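Local coordinates for chitin-binding type-4 domain-containing protein (Photorhabdus laumondii subsp. laumondii, PDB 6T5Z) that probably cleaves crystalline chitin oxidatively as a copper-dependent lytic polysaccharide monooxygenase of family AA10, at residues 54-57 against 58-61; 25-28 against 29-32; 98-101 against 102-106. All blocks are in the same frame, centred on the assembly; numbering follows the deposited sequence.

Along the chain the order is contact 2, contact 1, contact 3, all within the one LPMO domain. Contact 2 (25-32) lies in the loop between helix 10-14 and strand 36-38, contact 1 (54-61) in the long loop between strands 36-38 and 73-76. Their centres are about 10 Å apart and they touch, Phe59 lying against Val28 and Glu31, and His58 against Leu27, so the two loops pack as one unit on one side of the β-sandwich core, as in AA10 enzymes. Contact 3 (98-106), where strand 92-99 of the mixed sheet runs out into a turn, stands apart, away from the His1–His90 copper site, about 21 Å from contact 1 and 25 Å from contact 2, centre to centre.

Contact 1 (54-57 against 58-61). With CU (copper (II) ion), chain E.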
ATOM      1  N   ALA A  54      -0.639   5.333  -7.821  1.00 13.52           N
ATOM      2  CA  ALA A  54      -1.421   6.485  -7.356  1.00 12.24           C
ATOM      3  C   ALA A  54      -1.838   7.379  -8.516  1.00 15.40           C
ATOM      4  O   ALA A  54      -1.958   8.597  -8.361  1.00 15.81           O
ATOM      5  CB  ALA A  54      -0.665   7.303  -6.298  1.00 12.23           C
ATOM      6  N   GLY A  55      -2.074   6.778  -9.683  1.00 13.44           N
ATOM      7  CA  GLY A  55      -2.452   7.536 -10.858  1.00 13.81           C
ATOM      8  C   GLY A  55      -1.420   8.515 -11.374  1.00 16.53           C
ATOM      9  O   GLY A  55      -1.781   9.431 -12.123  1.00 17.25           O
ATOM     10  N   ILE A  56      -0.151   8.352 -11.010  1.00 12.43           N
ATOM     11  CA  ILE A  56       0.926   9.236 -11.454  1.00 12.98           C
ATOM     12  C   ILE A  56       1.687   8.542 -12.579  1.00 16.11           C
ATOM     13  O   ILE A  56       2.238   7.455 -12.383  1.00 16.07           O
ATOM     14  CB  ILE A  56       1.860   9.597 -10.291  1.00 14.52           C
ATOM     15  CG1 ILE A  56       1.073  10.303  -9.182  1.00 15.38           C
ATOM     16  CG2 ILE A  56       3.005  10.481 -10.764  1.00 16.79           C
ATOM     17  CD1 ILE A  56       1.824  10.307  -7.842  1.00 16.16           C
ATOM     18  N   GLY A  57       1.744   9.191 -13.747  1.00 17.72           N
ATOM     19  CA  GLY A  57       2.248   8.525 -14.941  1.00 16.56           C
ATOM     20  C   GLY A  57       3.651   7.965 -14.794  1.00 15.35           C
ATOM     21  O   GLY A  57       3.928   6.835 -15.217  1.00 15.48           O
ATOM     22  N   HIS A  58       4.564   8.738 -14.196  1.00 15.01           N
ATOM     23  CA  HIS A  58       5.941   8.261 -14.167  1.00 15.49           C
ATOM     24  C   HIS A  58       6.194   7.243 -13.058  1.00 13.99           C
ATOM     25  O   HIS A  58       7.324   6.763 -12.923  1.00 13.64           O
ATOM     26  CB  HIS A  58       6.938   9.435 -14.097  1.00 15.41           C
ATOM     27  CG  HIS A  58       6.779  10.349 -12.914  1.00 15.08           C
ATOM     28  ND1 HIS A  58       7.281  11.633 -12.910  1.00 15.51           N
ATOM     29  CD2 HIS A  58       6.221  10.163 -11.695  1.00 15.37           C
ATOM     30  CE1 HIS A  58       7.027  12.204 -11.746  1.00 16.69           C
ATOM     31  NE2 HIS A  58       6.386  11.332 -10.989  1.00 16.90           N
ATOM     32  N   PHE A  59       5.161   6.868 -12.302  1.00 13.03           N
ATOM     33  CA  PHE A  59       5.207   5.724 -11.403  1.00 11.60           C
ATOM     34  C   PHE A  59       4.469   4.512 -11.971  1.00 12.39           C
ATOM     35  O   PHE A  59       4.258   3.535 -11.250  1.00 12.56           O
ATOM     36  CB  PHE A  59       4.619   6.094 -10.036  1.00 11.75           C
ATOM     37  CG  PHE A  59       5.336   7.230  -9.327  1.00 11.99           C
ATOM     38  CD1 PHE A  59       6.703   7.416  -9.435  1.00 12.36           C
ATOM     39  CD2 PHE A  59       4.611   8.113  -8.538  1.00 12.47           C
ATOM     40  CE1 PHE A  59       7.334   8.447  -8.761  1.00 14.09           C
ATOM     41  CE2 PHE A  59       5.244   9.154  -7.850  1.00 14.95           C
ATOM     42  CZ  PHE A  59       6.598   9.326  -7.969  1.00 14.86           C
ATOM     43  N   GLY A  60       4.101   4.552 -13.253  1.00 13.98           N
ATOM     44  CA  GLY A  60       3.285   3.529 -13.888  1.00 14.04           C
ATOM     45  C   GLY A  60       3.897   2.141 -13.947  1.00 14.13           C
ATOM     46  O   GLY A  60       3.160   1.165 -14.123  1.00 15.32           O
ATOM     47  N   ALA A  61       5.222   2.021 -13.794  1.00 12.13           N
ATOM     48  CA  ALA A  61       5.809   0.680 -13.720  1.00 13.73           C
ATOM     49  C   ALA A  61       5.158  -0.155 -12.624  1.00 12.92           C
ATOM     50  O   ALA A  61       5.053  -1.377 -12.755  1.00 14.48           O
ATOM     51  CB  ALA A  61       7.317   0.764 -13.489  1.00 15.68           C
TER
HETATM   52 CU    CU E 401       8.150  12.325 -14.723  1.00 30.36          CU
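Ile56 lies alongside both His58 and Phe59 and meets each with a different branch. With CG1 beside the backbone N (chi1 -60°), CG2 stands anti to that N and reaches the imidazole, Ile56 CG2 to His58 CD2 being 3.4 Å. The other branch ends against the phenyl ring, Ile56 CD1 lying 3.6 Å from Phe59 CE2, while Ile56 CB packs on Phe59 CD2. Gly57 contributes backbone alone. It enters the 3-10 segment, where successive i to i+3 hydrogen bonds wind the chain: Phe59 N donates a hydrogen bond to Ile56 O at 3.0 Å, and Gly60 N to Gly57 O, also at 3.0 Å. This tight winding brings three side chains together. In His58, chi1 (59°) carries the imidazole over Phe59, and chi2 (-159°) turns CD2 to the centre of the phenyl ring and ND1 away from it, to a copper ion 2.1 Å from His58 ND1. This metal is distinct from the copper held by His1 and His90, and bonding to it fixes the rotation of the imidazole. The turn sits on the surface, in the loop between strands 36-38 and 73-76. Phe59 is buried against Val28, Glu31 and Leu35, and His58 rests on Leu27, all from the loop that joins helix 10-14 to strand 36-38.

Contact 2 (25-28 against 29-32); sequences CGLV and KYEP
Lys29 opens the second half of a 3-10 turn: its backbone N-H hydrogen-bonds to Gly26 O, with N and O 3.2 Å apart, and Lys29 CB packs against the same carbonyl oxygen. Its chain runs fully extended along one face of the Tyr30 ring, with CG over the ring centre. At the far end Lys29 NZ makes a weak hydrogen bond to Tyr30 OH, and a long, weak ion pair with Glu20. Tyr30 makes the next i to i+3 bond, N to Leu27 O at 2.8 Å, and its CD2 lies loosely beside Leu27 CD1. Glu31 N is shared: it bonds to Val28 O at 3.1 Å and, weakly, to Leu27 O at 3.4 Å. Its side chain turns back across Leu27, CG lying between the backbone N and the carbonyl carbon (chi1 44°), and the chain then extends until Glu31 OE2 comes 3.3 Å from Leu27 CD2. Pro32 closes the run: lacking an amide hydrogen it cannot continue the i to i+3 series, and Pro32 CD instead packs 3.5 Å from Val28 O. Val28 is buried on Ala11, Cys14 and Leu62, and Pro32 also rests on Ala11. The Cys25–Cys14 disulfide staples the start of the turn to helix 10-14. A disulfide-tied loop and short helix after the first strand are consistent with the L2 region of AA10 enzymes, which shapes much of their substrate-binding surface.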
ATOM      1  N   CYS A  25      11.629  -0.116 -11.874  1.00 14.12           N
ATOM      2  CA  CYS A  25      10.535   0.630 -11.266  1.00 13.23           C
ATOM      3  C   CYS A  25      10.475   2.087 -11.708  1.00 15.18           C
ATOM      4  O   CYS A  25       9.593   2.821 -11.246  1.00 16.84           O
ATOM      5  CB  CYS A  25      10.664   0.588  -9.744  1.00 12.68           C
ATOM      6  SG  CYS A  25      10.675  -1.051  -9.007  1.00 12.67           S
ATOM      7  N   GLY A  26      11.398   2.532 -12.557  1.00 12.79           N
ATOM      8  CA  GLY A  26      11.404   3.930 -12.944  1.00 14.06           C
ATOM      9  C   GLY A  26      11.702   4.839 -11.762  1.00 14.16           C
ATOM     10  O   GLY A  26      12.409   4.473 -10.818  1.00 14.53           O
ATOM     11  N   LEU A  27      11.107   6.034 -11.803  1.00 12.89           N
ATOM     12  CA  LEU A  27      11.393   7.049 -10.793  1.00 13.99           C
ATOM     13  C   LEU A  27      10.981   6.621  -9.388  1.00 16.32           C
ATOM     14  O   LEU A  27      11.536   7.151  -8.421  1.00 13.29           O
ATOM     15  CB  LEU A  27      10.689   8.360 -11.153  1.00 14.87           C
ATOM     16  CG  LEU A  27      11.086   9.571 -10.318  1.00 14.10           C
ATOM     17  CD1 LEU A  27      12.556   9.925 -10.518  1.00 15.51           C
ATOM     18  CD2 LEU A  27      10.193  10.754 -10.667  1.00 14.12           C
ATOM     19  N   VAL A  28      10.039   5.672  -9.259  1.00 16.12           N
ATOM     20  CA  VAL A  28       9.607   5.170  -7.946  1.00 18.18           C
ATOM     21  C   VAL A  28      10.807   4.883  -7.055  1.00 17.21           C
ATOM     22  O   VAL A  28      10.816   5.205  -5.857  1.00 16.61           O
ATOM     23  CB  VAL A  28       8.748   3.901  -8.119  1.00 21.06           C
ATOM     24  CG1 VAL A  28       8.547   3.214  -6.792  1.00 23.19           C
ATOM     25  CG2 VAL A  28       7.422   4.225  -8.731  1.00 25.53           C
ATOM     26  N   LYS A  29      11.829   4.255  -7.637  1.00 16.07           N
ATOM     27  CA  LYS A  29      13.043   3.894  -6.914  1.00 12.76           C
ATOM     28  C   LYS A  29      13.575   5.048  -6.077  1.00 15.76           C
ATOM     29  O   LYS A  29      14.060   4.842  -4.958  1.00 17.96           O
ATOM     30  CB  LYS A  29      14.107   3.438  -7.910  1.00 13.75           C
ATOM     31  CG  LYS A  29      15.450   3.240  -7.270  1.00 14.50           C
ATOM     32  CD  LYS A  29      16.438   2.655  -8.253  1.00 15.07           C
ATOM     33  CE  LYS A  29      17.823   2.585  -7.654  1.00 16.62           C
ATOM     34  NZ  LYS A  29      18.799   2.060  -8.660  1.00 20.17           N
ATOM     35  N   TYR A  30      13.469   6.277  -6.589  1.00 12.32           N
ATOM     36  CA  TYR A  30      14.126   7.416  -5.970  1.00 13.02           C
ATOM     37  C   TYR A  30      13.191   8.267  -5.122  1.00 14.33           C
ATOM     38  O   TYR A  30      13.658   9.188  -4.448  1.00 16.37           O
ATOM     39  CB  TYR A  30      14.781   8.274  -7.050  1.00 16.89           C
ATOM     40  CG  TYR A  30      15.753   7.456  -7.860  1.00 15.44           C
ATOM     41  CD1 TYR A  30      16.960   7.064  -7.321  1.00 14.08           C
ATOM     42  CD2 TYR A  30      15.435   7.015  -9.140  1.00 15.14           C
ATOM     43  CE1 TYR A  30      17.848   6.285  -8.044  1.00 14.20           C
ATOM     44  CE2 TYR A  30      16.313   6.229  -9.871  1.00 15.11           C
ATOM     45  CZ  TYR A  30      17.523   5.878  -9.311  1.00 17.92           C
ATOM     46  OH  TYR A  30      18.425   5.093 -10.005  1.00 18.94           O
ATOM     47  N   GLU A  31      11.894   7.980  -5.122  1.00 13.75           N
ATOM     48  CA  GLU A  31      10.953   8.695  -4.253  1.00 15.93           C
ATOM     49  C   GLU A  31       9.747   7.820  -3.934  1.00 14.32           C
ATOM     50  O   GLU A  31       8.599   8.141  -4.281  1.00 13.10           O
ATOM     51  CB  GLU A  31      10.546  10.014  -4.886  1.00 21.03           C
ATOM     52  CG  GLU A  31      10.243   9.916  -6.327  1.00 24.35           C
ATOM     53  CD  GLU A  31      10.060  11.276  -6.918  1.00 34.27           C
ATOM     54  OE1 GLU A  31      10.881  12.159  -6.590  1.00 38.56           O
ATOM     55  OE2 GLU A  31       9.083  11.475  -7.673  1.00 37.77           O
ATOM     56  N   PRO A  32       9.972   6.723  -3.208  1.00 12.86           N
ATOM     57  CA  PRO A  32       8.855   5.873  -2.770  1.00 13.41           C
ATOM     58  C   PRO A  32       7.903   6.580  -1.834  1.00 12.81           C
ATOM     59  O   PRO A  32       6.800   6.068  -1.613  1.00 13.47           O
ATOM     60  CB  PRO A  32       9.565   4.714  -2.064  1.00 12.25           C
ATOM     61  CG  PRO A  32      10.875   5.354  -1.568  1.00 11.79           C
ATOM     62  CD  PRO A  32      11.262   6.329  -2.604  1.00 13.69           C
TER

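Contact 3 (98-101 against 102-106)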
ATOM      1  N   PHE A  98      -6.501  -2.058   2.931  1.00 12.05           N
ATOM      2  CA  PHE A  98      -7.355  -2.912   2.124  1.00 12.34           C
ATOM      3  C   PHE A  98      -6.560  -4.145   1.704  1.00 13.14           C
ATOM      4  O   PHE A  98      -5.334  -4.111   1.625  1.00 13.87           O
ATOM      5  CB  PHE A  98      -7.839  -2.168   0.873  1.00 12.89           C
ATOM      6  CG  PHE A  98      -8.685  -0.957   1.160  1.00 13.10           C
ATOM      7  CD1 PHE A  98     -10.066  -1.039   1.083  1.00 14.28           C
ATOM      8  CD2 PHE A  98      -8.100   0.278   1.471  1.00 12.68           C
ATOM      9  CE1 PHE A  98     -10.870   0.078   1.332  1.00 13.54           C
ATOM     10  CE2 PHE A  98      -8.894   1.394   1.722  1.00 13.53           C
ATOM     11  CZ  PHE A  98     -10.283   1.292   1.646  1.00 13.49           C
ATOM     12  N   ILE A  99      -7.254  -5.236   1.397  1.00 15.04           N
ATOM     13  CA  ILE A  99      -6.565  -6.400   0.857  1.00 15.10           C
ATOM     14  C   ILE A  99      -7.333  -6.926  -0.345  1.00 14.12           C
ATOM     15  O   ILE A  99      -8.545  -6.726  -0.471  1.00 14.19           O
ATOM     16  CB  ILE A  99      -6.346  -7.493   1.930  1.00 13.53           C
ATOM     17  CG1 ILE A  99      -5.326  -8.537   1.446  1.00 14.48           C
ATOM     18  CG2 ILE A  99      -7.672  -8.139   2.351  1.00 15.47           C
ATOM     19  CD1 ILE A  99      -4.825  -9.426   2.557  1.00 16.89           C
ATOM     20  N   THR A 100      -6.601  -7.564  -1.261  1.00 13.39           N
ATOM     21  CA  THR A 100      -7.232  -8.184  -2.416  1.00 13.80           C
ATOM     22  C   THR A 100      -8.254  -9.221  -1.965  1.00 13.47           C
ATOM     23  O   THR A 100      -8.123  -9.833  -0.899  1.00 17.16           O
ATOM     24  CB  THR A 100      -6.177  -8.848  -3.314  1.00 14.30           C
ATOM     25  OG1 THR A 100      -5.175  -9.488  -2.504  1.00 13.87           O
ATOM     26  CG2 THR A 100      -5.509  -7.806  -4.201  1.00 11.71           C
ATOM     27  N   LYS A 101      -9.290  -9.398  -2.781  1.00 13.77           N
ATOM     28  CA  LYS A 101     -10.319 -10.391  -2.507  1.00 18.22           C
ATOM     29  C   LYS A 101      -9.751 -11.800  -2.582  1.00 16.80           C
ATOM     30  O   LYS A 101      -8.793 -12.071  -3.315  1.00 18.91           O
ATOM     31  CB  LYS A 101     -11.460 -10.283  -3.517  1.00 23.04           C
ATOM     32  CG  LYS A 101     -12.390  -9.112  -3.336  1.00 27.56           C
ATOM     33  CD  LYS A 101     -13.397  -9.051  -4.488  1.00 27.61           C
ATOM     34  CE  LYS A 101     -14.403  -7.932  -4.280  1.00 28.46           C
ATOM     35  NZ  LYS A 101     -15.109  -7.555  -5.536  1.00 28.12           N
ATOM     36  N   LEU A 102     -10.361 -12.707  -1.823  1.00 17.11           N
ATOM     37  CA  LEU A 102     -10.151 -14.123  -2.064  1.00 24.17           C
ATOM     38  C   LEU A 102     -10.633 -14.446  -3.468  1.00 26.83           C
ATOM     39  O   LEU A 102     -11.760 -14.104  -3.843  1.00 25.76           O
ATOM     40  CB  LEU A 102     -10.895 -14.963  -1.025  1.00 24.96           C
ATOM     41  CG  LEU A 102     -10.450 -14.787   0.427  1.00 25.26           C
ATOM     42  CD1 LEU A 102     -11.337 -15.622   1.347  1.00 27.73           C
ATOM     43  CD2 LEU A 102      -8.989 -15.143   0.612  1.00 26.56           C
ATOM     44  N   GLY A 103      -9.765 -15.055  -4.262  1.00 27.94           N
ATOM     45  CA  GLY A 103     -10.102 -15.317  -5.640  1.00 26.93           C
ATOM     46  C   GLY A 103      -9.807 -14.197  -6.610  1.00 20.10           C
ATOM     47  O   GLY A 103     -10.226 -14.288  -7.771  1.00 23.36           O
ATOM     48  N   TRP A 104      -9.085 -13.155  -6.195  1.00 17.43           N
ATOM     49  CA  TRP A 104      -8.632 -12.161  -7.160  1.00 15.23           C
ATOM     50  C   TRP A 104      -7.685 -12.808  -8.175  1.00 16.74           C
ATOM     51  O   TRP A 104      -7.221 -13.933  -8.005  1.00 16.23           O
ATOM     52  CB  TRP A 104      -7.948 -10.988  -6.452  1.00 13.99           C
ATOM     53  CG  TRP A 104      -6.534 -11.255  -5.965  1.00 13.72           C
ATOM     54  CD1 TRP A 104      -6.144 -12.148  -5.002  1.00 14.82           C
ATOM     55  CD2 TRP A 104      -5.334 -10.618  -6.427  1.00 13.00           C
ATOM     56  NE1 TRP A 104      -4.779 -12.095  -4.834  1.00 14.34           N
ATOM     57  CE2 TRP A 104      -4.261 -11.160  -5.693  1.00 13.31           C
ATOM     58  CE3 TRP A 104      -5.069  -9.630  -7.383  1.00 14.00           C
ATOM     59  CZ2 TRP A 104      -2.943 -10.754  -5.894  1.00 13.01           C
ATOM     60  CZ3 TRP A 104      -3.766  -9.223  -7.578  1.00 15.07           C
ATOM     61  CH2 TRP A 104      -2.718  -9.785  -6.839  1.00 15.42           C
ATOM     62  N   ASP A 105      -7.403 -12.069  -9.248  1.00 14.86           N
ATOM     63  CA  ASP A 105      -6.591 -12.587 -10.346  1.00 15.16           C
ATOM     64  C   ASP A 105      -5.235 -11.897 -10.335  1.00 14.20           C
ATOM     65  O   ASP A 105      -5.128 -10.728 -10.734  1.00 14.31           O
ATOM     66  CB  ASP A 105      -7.300 -12.370 -11.684  1.00 15.69           C
ATOM     67  CG  ASP A 105      -6.620 -13.092 -12.833  1.00 18.40           C
ATOM     68  OD1 ASP A 105      -5.416 -13.394 -12.729  1.00 17.41           O
ATOM     69  OD2 ASP A 105      -7.294 -13.353 -13.851  1.00 20.50           O
ATOM     70  N   PRO A 106      -4.170 -12.582  -9.911  1.00 15.65           N
ATOM     71  CA  PRO A 106      -2.854 -11.936  -9.795  1.00 16.31           C
ATOM     72  C   PRO A 106      -2.215 -11.585 -11.124  1.00 13.75           C
ATOM     73  O   PRO A 106      -1.136 -10.984 -11.136  1.00 17.84           O
ATOM     74  CB  PRO A 106      -2.023 -12.990  -9.050  1.00 18.62           C
ATOM     75  CG  PRO A 106      -2.692 -14.283  -9.382  1.00 18.76           C
ATOM     76  CD  PRO A 106      -4.151 -13.981  -9.452  1.00 16.32           C
TER
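The Trp104 indole carries Thr100 on one face and Pro106 on the other, just where strand 92-99 runs out into a type II β turn from Lys101 to Trp104. Thr100 CB makes a CH-pi contact 3.5 Å from the centroid of the Trp104 five-membered ring, 7° off its normal, and Thr100 CG2 lies over the ring system 3.6 Å from Trp104 CD2. On the opposite face Pro106 N sits offset toward the rim. At the indole edge Trp104 NE1 donates to Tyr147 O, while the Tyr147 ring meets the indole edge-to-face. Thr100 OG1 also lies above the indole, but it accepts from Val149 N and also hydrogen-bonds with His148 ND1, tying the threonine to the start of strand 148-156 in the core sheet. A chi1 of 77° swings the Trp104 indole back so that its face meets Thr100 and Trp104 CD1 lies 3.1 Å from Lys101 O. Gly103, with positive phi, takes the third position of the turn. The Lys101 chain extends away to Glu113, NZ bonding to its backbone O. Closing the turn, Trp104 N donates to Lys101 O over 3.1 Å with an N-H...O angle of 156°.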